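Local coordinates for secreted protein ESXB (Bacillus anthracis, PDB 4J10), which is of unknown function but belongs to the WXG100 family, small helical-hairpin proteins typically exported by type VII (ESX) secretion systems, at residues A[34-37]-A[38-42]; A[81-84]-A[85-89]; A[45-48]-A[49-52]. All blocks are in the same frame, centred on the assembly; numbering follows the deposited sequence.

Contact 1 of 3, residues A[34-37]-A[38-42]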
loop_
_atom_site.group_PDB
_atom_site.type_symbol
_atom_site.label_atom_id
_atom_site.label_comp_id
_atom_site.label_asym_id
_atom_site.label_seq_id
_atom_site.Cartn_x
_atom_site.Cartn_y
_atom_site.Cartn_z
ATOM N N ARG A 34 -3.974 -3.566 -10.916
ATOM C CA ARG A 34 -4.129 -2.558 -11.974
ATOM C C ARG A 34 -2.787 -2.220 -12.598
ATOM O O ARG A 34 -2.658 -2.147 -13.824
ATOM C CB ARG A 34 -4.757 -1.274 -11.422
ATOM C CG ARG A 34 -6.222 -1.373 -11.044
ATOM C CD ARG A 34 -6.822 0.028 -10.845
ATOM N NE ARG A 34 -6.112 0.832 -9.848
ATOM C CZ ARG A 34 -6.373 0.811 -8.541
ATOM N NH1 ARG A 34 -7.320 0.014 -8.058
ATOM N NH2 ARG A 34 -5.679 1.577 -7.712
ATOM N N LEU A 35 -1.783 -2.008 -11.756
ATOM C CA LEU A 35 -0.452 -1.669 -12.247
ATOM C C LEU A 35 0.167 -2.811 -13.040
ATOM O O LEU A 35 0.838 -2.579 -14.042
ATOM C CB LEU A 35 0.463 -1.245 -11.099
ATOM C CG LEU A 35 0.059 0.030 -10.368
ATOM C CD1 LEU A 35 0.998 0.198 -9.172
ATOM C CD2 LEU A 35 0.066 1.255 -11.276
ATOM N N GLU A 36 -0.062 -4.045 -12.605
ATOM C CA GLU A 36 0.420 -5.194 -13.358
ATOM C C GLU A 36 -0.229 -5.235 -14.736
ATOM O O GLU A 36 0.418 -5.560 -15.726
ATOM C CB GLU A 36 0.145 -6.492 -12.591
ATOM C CG GLU A 36 0.895 -7.703 -13.111
ATOM C CD GLU A 36 0.924 -8.833 -12.088
ATOM O OE1 GLU A 36 -0.144 -9.152 -11.524
ATOM O OE2 GLU A 36 2.016 -9.386 -11.840
ATOM N N GLY A 37 -1.511 -4.883 -14.791
ATOM C CA GLY A 37 -2.219 -4.805 -16.058
ATOM C C GLY A 37 -1.580 -3.786 -16.991
ATOM O O GLY A 37 -1.445 -4.029 -18.196
ATOM N N ASP A 38 -1.175 -2.648 -16.432
ATOM C CA ASP A 38 -0.463 -1.629 -17.201
ATOM C C ASP A 38 0.861 -2.162 -17.752
ATOM O O ASP A 38 1.175 -1.976 -18.933
ATOM C CB ASP A 38 -0.208 -0.380 -16.351
ATOM C CG ASP A 38 -1.444 0.477 -16.179
ATOM O OD1 ASP A 38 -2.447 0.245 -16.883
ATOM O OD2 ASP A 38 -1.404 1.406 -15.346
ATOM N N ILE A 39 1.654 -2.813 -16.904
ATOM C CA ILE A 39 2.913 -3.409 -17.371
ATOM C C ILE A 39 2.649 -4.450 -18.457
ATOM O O ILE A 39 3.333 -4.478 -19.478
ATOM C CB ILE A 39 3.724 -4.026 -16.197
ATOM C CG1 ILE A 39 4.155 -2.936 -15.213
ATOM C CG2 ILE A 39 4.933 -4.802 -16.687
ATOM C CD1 ILE A 39 5.014 -1.838 -15.813
ATOM N N ASN A 40 1.638 -5.287 -18.251
ATOM C CA ASN A 40 1.259 -6.271 -19.263
ATOM C C ASN A 40 0.878 -5.627 -20.597
ATOM O O ASN A 40 1.154 -6.180 -21.659
ATOM C CB ASN A 40 0.099 -7.139 -18.768
ATOM C CG ASN A 40 0.498 -8.088 -17.648
ATOM O OD1 ASN A 40 1.679 -8.344 -17.413
ATOM N ND2 ASN A 40 -0.501 -8.634 -16.968
ATOM N N SER A 41 0.248 -4.455 -20.535
ATOM C CA SER A 41 -0.239 -3.787 -21.738
ATOM C C SER A 41 0.911 -3.299 -22.630
ATOM O O SER A 41 0.713 -2.996 -23.812
ATOM C CB SER A 41 -1.167 -2.619 -21.372
ATOM O OG SER A 41 -0.436 -1.464 -20.985
ATOM N N LEU A 42 2.114 -3.224 -22.064
ATOM C CA LEU A 42 3.281 -2.773 -22.822
ATOM C C LEU A 42 3.990 -3.901 -23.567
ATOM O O LEU A 42 4.817 -3.647 -24.433
ATOM C CB LEU A 42 4.277 -2.074 -21.901
ATOM C CG LEU A 42 3.761 -0.789 -21.249
ATOM C CD1 LEU A 42 4.666 -0.334 -20.118
ATOM C CD2 LEU A 42 3.628 0.295 -22.311
HETATM O O HOH W 1 -4.865 -1.641 -15.512
#
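Asp38 lies one helical turn beyond Arg34, and its side chain lies alongside the carbonyl of that residue. With CG beside its own backbone N (chi1 -76°), the carboxyl carbon CG comes 3.7 Å from Arg34 O, the same carbonyl that accepts the amide of Asp38 at 3.0 Å from N. A water joins the two residues, donating a hydrogen bond to Arg34 O at 2.8 Å and a weak one to Asp38 OD1. The other carboxylate oxygen, OD2, is turned to Asn20 of the second subunit.

Asn40 repeats this posture against Glu36. Its amide carbon CG stands 3.2 Å from Glu36 O, but the side-chain nitrogen is too badly aligned to bond to it, and the real bond to the carbonyl comes from the backbone, N to O at 2.8 Å. The polar ends turn elsewhere: Asn40 OD1 is taken by Arg55, and the extended Glu36 carries OE2 to a salt bridge with Lys62. Toward the end of the helix Ser41 bends back, OG donating to Asp38 O at 2.7 Å, so that a hydroxyl joins the weak backbone bonds to that carbonyl.

Leu35 and Ile39, linked by the backbone bond from Ile39 N to Leu35 O, supply the buried apolar side. Leu35 rests on Phe58 of helix 48-90 and Tyr68 of the second subunit, while Ile39 touches Arg55 of helix 48-90 and Phe21 of the second subunit. This last part of helix 11-41 is thus packed against its hairpin partner, helix 48-90, and against the second subunit.

Contact 2 of 3, residues A[81-84]-A[85-89]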
loop_
_atom_site.group_PDB
_atom_site.type_symbol
_atom_site.label_atom_id
_atom_site.label_comp_id
_atom_site.label_asym_id
_atom_site.label_seq_id
_atom_site.Cartn_x
_atom_site.Cartn_y
_atom_site.Cartn_z
ATOM N N ARG A 81 -9.051 -9.860 17.556
ATOM C CA ARG A 81 -8.836 -10.758 18.686
ATOM C C ARG A 81 -9.012 -10.038 20.023
ATOM O O ARG A 81 -9.600 -10.580 20.956
ATOM C CB ARG A 81 -7.451 -11.400 18.597
ATOM C CG ARG A 81 -7.116 -12.327 19.736
ATOM C CD ARG A 81 -6.146 -13.405 19.282
ATOM N NE ARG A 81 -4.989 -12.864 18.570
ATOM C CZ ARG A 81 -3.742 -13.299 18.726
ATOM N NH1 ARG A 81 -3.480 -14.284 19.574
ATOM N NH2 ARG A 81 -2.753 -12.744 18.037
ATOM N N ILE A 82 -8.519 -8.803 20.100
ATOM C CA ILE A 82 -8.686 -8.018 21.316
ATOM C C ILE A 82 -10.142 -7.587 21.471
ATOM O O ILE A 82 -10.683 -7.605 22.579
ATOM C CB ILE A 82 -7.737 -6.813 21.382
ATOM C CG1 ILE A 82 -6.291 -7.287 21.420
ATOM C CG2 ILE A 82 -8.042 -5.968 22.630
ATOM C CD1 ILE A 82 -5.289 -6.180 21.220
ATOM N N ALA A 83 -10.787 -7.212 20.369
ATOM C CA ALA A 83 -12.213 -6.881 20.420
ATOM C C ALA A 83 -13.029 -8.040 20.989
ATOM O O ALA A 83 -13.871 -7.849 21.870
ATOM C CB ALA A 83 -12.715 -6.504 19.036
ATOM N N ASP A 84 -12.753 -9.251 20.505
ATOM C CA ASP A 84 -13.425 -10.452 20.989
ATOM C C ASP A 84 -13.182 -10.683 22.479
ATOM O O ASP A 84 -14.100 -11.027 23.224
ATOM C CB ASP A 84 -12.983 -11.676 20.168
ATOM C CG ASP A 84 -13.545 -11.666 18.763
ATOM O OD1 ASP A 84 -14.543 -10.948 18.536
ATOM O OD2 ASP A 84 -12.999 -12.360 17.892
ATOM N N LYS A 85 -11.941 -10.493 22.913
ATOM C CA LYS A 85 -11.599 -10.678 24.315
ATOM C C LYS A 85 -12.369 -9.684 25.182
ATOM O O LYS A 85 -12.889 -10.040 26.239
ATOM C CB LYS A 85 -10.097 -10.519 24.526
ATOM C CG LYS A 85 -9.653 -10.709 25.961
ATOM C CD LYS A 85 -8.163 -10.447 26.116
ATOM C CE LYS A 85 -7.884 -8.957 26.228
ATOM N NZ LYS A 85 -6.567 -8.582 25.633
ATOM N N PHE A 86 -12.457 -8.442 24.719
ATOM C CA PHE A 86 -13.217 -7.425 25.433
ATOM C C PHE A 86 -14.682 -7.804 25.543
ATOM O O PHE A 86 -15.283 -7.672 26.607
ATOM C CB PHE A 86 -13.101 -6.077 24.725
ATOM C CG PHE A 86 -11.822 -5.350 25.007
ATOM C CD1 PHE A 86 -10.776 -5.974 25.667
ATOM C CD2 PHE A 86 -11.667 -4.037 24.608
ATOM C CE1 PHE A 86 -9.597 -5.294 25.928
ATOM C CE2 PHE A 86 -10.494 -3.349 24.870
ATOM C CZ PHE A 86 -9.458 -3.982 25.529
ATOM N N ARG A 87 -15.262 -8.284 24.452
ATOM C CA ARG A 87 -16.672 -8.645 24.454
ATOM C C ARG A 87 -16.978 -9.837 25.349
ATOM O O ARG A 87 -18.028 -9.889 25.980
ATOM C CB ARG A 87 -17.161 -8.939 23.042
ATOM C CG ARG A 87 -18.664 -9.176 22.965
ATOM C CD ARG A 87 -19.198 -8.700 21.640
ATOM N NE ARG A 87 -18.114 -8.557 20.679
ATOM C CZ ARG A 87 -18.032 -7.575 19.789
ATOM N NH1 ARG A 87 -18.975 -6.648 19.728
ATOM N NH2 ARG A 87 -17.004 -7.528 18.962
ATOM N N ASN A 88 -16.056 -10.788 25.410
ATOM C CA ASN A 88 -16.302 -12.024 26.139
ATOM C C ASN A 88 -15.993 -11.929 27.619
ATOM O O ASN A 88 -16.416 -12.778 28.401
ATOM C CB ASN A 88 -15.505 -13.163 25.507
ATOM C CG ASN A 88 -16.085 -13.611 24.184
ATOM O OD1 ASN A 88 -17.296 -13.812 24.063
ATOM N ND2 ASN A 88 -15.227 -13.780 23.180
ATOM N N THR A 89 -15.283 -10.880 28.012
ATOM C CA THR A 89 -14.948 -10.687 29.419
ATOM C C THR A 89 -15.816 -9.615 30.083
ATOM O O THR A 89 -15.795 -9.454 31.305
ATOM C CB THR A 89 -13.450 -10.383 29.604
ATOM O OG1 THR A 89 -13.076 -9.282 28.769
ATOM C CG2 THR A 89 -12.620 -11.595 29.219
HETATM O O HOH W 2 -16.882 -10.774 19.903
#
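Ile82 and Phe86, one turn apart, lie side by side and point the same way, forming the close-packed part of this helical segment. The branch methyl CG2 of Ile82 does the touching: it sits over one face of the Phe86 ring, offset toward the rim, in a CH-pi contact 3.9 Å from the ring centroid and 20° off the normal. Its nearest ring atom is CE1, at 3.7 Å from CG2. The torsions make this possible, since Ile82 sends CG2 away from its own backbone N and down the helix, whereas Phe86 folds its ring back beside its backbone N (chi1 -80°). In the backbone, Phe86 N donates to Ile82 O at 2.9 Å.

The Asp84-Arg87 flank is polar and looser. Asp84 OD1 and Arg87 face each other without a direct bond, and a water bridges them, donating to OD1 at 2.7 Å and accepting from Arg87 NE at the same length. Both charges have closer partners beyond this segment: Asp84 pairs with Lys80, and Arg87 with Glu15 of helix 11-41, although the position of Arg87 NH2 is less certain. Asn88 swings its amide back over Asp84 O, but its N-H is not directed at that oxygen, leaving the carbonyl to the backbone N. Next along, Thr89 OG1 reaches back one turn to donate to Lys85 O at 2.6 Å.

Ile82, Ala83 and Phe86 meet Leu14 and Pro11 of helix 11-41, and Ile82 also reaches Phe54 of the second subunit. Apolar residues spaced three and four apart, with charged and polar residues on the remaining flanks, mark an amphipathic helix of the kind from which the WXG100 helical hairpin and its dimeric bundle are built.

Contact 3 of 3, residues A[45-48]-A[49-52]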
loop_
_atom_site.group_PDB
_atom_site.type_symbol
_atom_site.label_atom_id
_atom_site.label_comp_id
_atom_site.label_asym_id
_atom_site.label_seq_id
_atom_site.Cartn_x
_atom_site.Cartn_y
_atom_site.Cartn_z
ATOM N N GLN A 45 4.831 -3.895 -27.397
ATOM C CA GLN A 45 4.697 -2.521 -27.890
ATOM C C GLN A 45 6.054 -1.825 -28.045
ATOM O O GLN A 45 6.131 -0.684 -28.516
ATOM C CB GLN A 45 3.816 -1.716 -26.934
ATOM C CG GLN A 45 2.384 -2.218 -26.834
ATOM C CD GLN A 45 1.547 -1.794 -28.022
ATOM O OE1 GLN A 45 1.169 -0.627 -28.147
ATOM N NE2 GLN A 45 1.265 -2.738 -28.910
ATOM N N TRP A 46 7.109 -2.516 -27.620
ATOM C CA TRP A 46 8.488 -2.037 -27.721
ATOM C C TRP A 46 9.453 -3.205 -27.530
ATOM O O TRP A 46 9.016 -4.341 -27.366
ATOM C CB TRP A 46 8.784 -0.902 -26.724
ATOM C CG TRP A 46 8.474 -1.183 -25.265
ATOM C CD1 TRP A 46 8.135 -2.383 -24.700
ATOM C CD2 TRP A 46 8.467 -0.225 -24.203
ATOM N NE1 TRP A 46 7.922 -2.227 -23.354
ATOM C CE2 TRP A 46 8.121 -0.910 -23.017
ATOM C CE3 TRP A 46 8.716 1.151 -24.124
ATOM C CZ2 TRP A 46 8.017 -0.274 -21.783
ATOM C CZ3 TRP A 46 8.619 1.782 -22.902
ATOM C CH2 TRP A 46 8.274 1.072 -21.748
ATOM N N ALA A 47 10.754 -2.927 -27.553
ATOM C CA ALA A 47 11.769 -3.983 -27.492
ATOM C C ALA A 47 11.657 -4.847 -26.239
ATOM O O ALA A 47 11.303 -4.358 -25.160
ATOM C CB ALA A 47 13.166 -3.390 -27.602
ATOM N N GLY A 48 11.968 -6.132 -26.395
ATOM C CA GLY A 48 11.911 -7.073 -25.293
ATOM C C GLY A 48 12.799 -6.692 -24.124
ATOM O O GLY A 48 12.422 -6.876 -22.975
ATOM N N ALA A 49 13.982 -6.158 -24.415
ATOM C CA ALA A 49 14.906 -5.741 -23.362
ATOM C C ALA A 49 14.325 -4.611 -22.509
ATOM O O ALA A 49 14.530 -4.569 -21.293
ATOM C CB ALA A 49 16.239 -5.329 -23.963
ATOM N N THR A 50 13.604 -3.694 -23.150
ATOM C CA THR A 50 12.958 -2.601 -22.432
ATOM C C THR A 50 11.835 -3.143 -21.560
ATOM O O THR A 50 11.707 -2.773 -20.391
ATOM C CB THR A 50 12.395 -1.537 -23.393
ATOM O OG1 THR A 50 13.424 -1.100 -24.292
ATOM C CG2 THR A 50 11.863 -0.343 -22.603
ATOM N N GLN A 51 11.019 -4.025 -22.130
ATOM C CA GLN A 51 9.938 -4.642 -21.373
ATOM C C GLN A 51 10.475 -5.397 -20.158
ATOM O O GLN A 51 9.894 -5.333 -19.078
ATOM C CB GLN A 51 9.117 -5.584 -22.258
ATOM C CG GLN A 51 7.981 -6.291 -21.524
ATOM C CD GLN A 51 6.890 -5.350 -21.057
ATOM O OE1 GLN A 51 6.841 -4.182 -21.453
ATOM N NE2 GLN A 51 6.002 -5.856 -20.211
ATOM N N ALA A 52 11.595 -6.095 -20.343
ATOM C CA ALA A 52 12.207 -6.874 -19.271
ATOM C C ALA A 52 12.641 -5.999 -18.094
ATOM O O ALA A 52 12.471 -6.381 -16.933
ATOM C CB ALA A 52 13.380 -7.685 -19.801
#
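The indole of Trp46 has the CG2 methyl of Thr50 over one face and the amide oxygen of Gln51 at its edge. The methyl is almost exactly centred on the six-membered ring, a CH-pi contact with CG2 3.6 Å from the centroid and only 5° off the normal. At the nitrogen edge, Trp46 NE1 donates to Gln51 OE1 over 2.9 Å in a nearly straight bond; the acceptor lies close to the indole plane, and the donor lies in the carbonyl plane of the amide. The two flat groups are nonetheless turned 51° against each other.

The indole reaches this place because its CG stands flanked by both backbone N and C (chi1 54°), which places the ring against the first turn of the following helix. Gln51 is fixed at both ends of its amide: while OE1 holds the indole, NE2 donates to Ile39 O and, weakly, to Glu43. The buried indole N-H is thereby satisfied by a side chain that also ties down the end of the preceding helix.

Ala47 is the N-cap residue, and its carbonyl O accepts a good bond from Gln51 N at 3.1 Å and a weak one from Thr50 N. Gly48 begins the helix, with its O bound by Ala52 N at 2.9 Å. Trp46, Ala47 and Gly48 make up the WXG motif that names the family, placed at the bend of the hairpin. Here the loop joins helix 11-41 to helix 48-90; the Trp46 ring also meets that of Phe54 on helix 48-90, and the second subunit closes in with Leu14 on Trp46 and Ile82 on Thr50.

Contacts 1 and 3 stand at the bend end of the hairpin, their centres about 13 Å apart, and touch where Leu42 CB packs on Gln51 OE1. Contact 2 lies on the opposite side of the chain's centre, with centres about 43 Å and 54 Å from theirs, although it shares helix 48-90 with contact 3. Contacts 1 and 3 are partly buried, whereas contact 2 is a surface contact with only Ala83 buried. Their chemistry differs accordingly: backbone-directed polar side chains in contact 1, an aliphatic-aromatic pair beside water-bridged charges in contact 2, and an indole held by face and edge in contact 3. All three touch the second subunit.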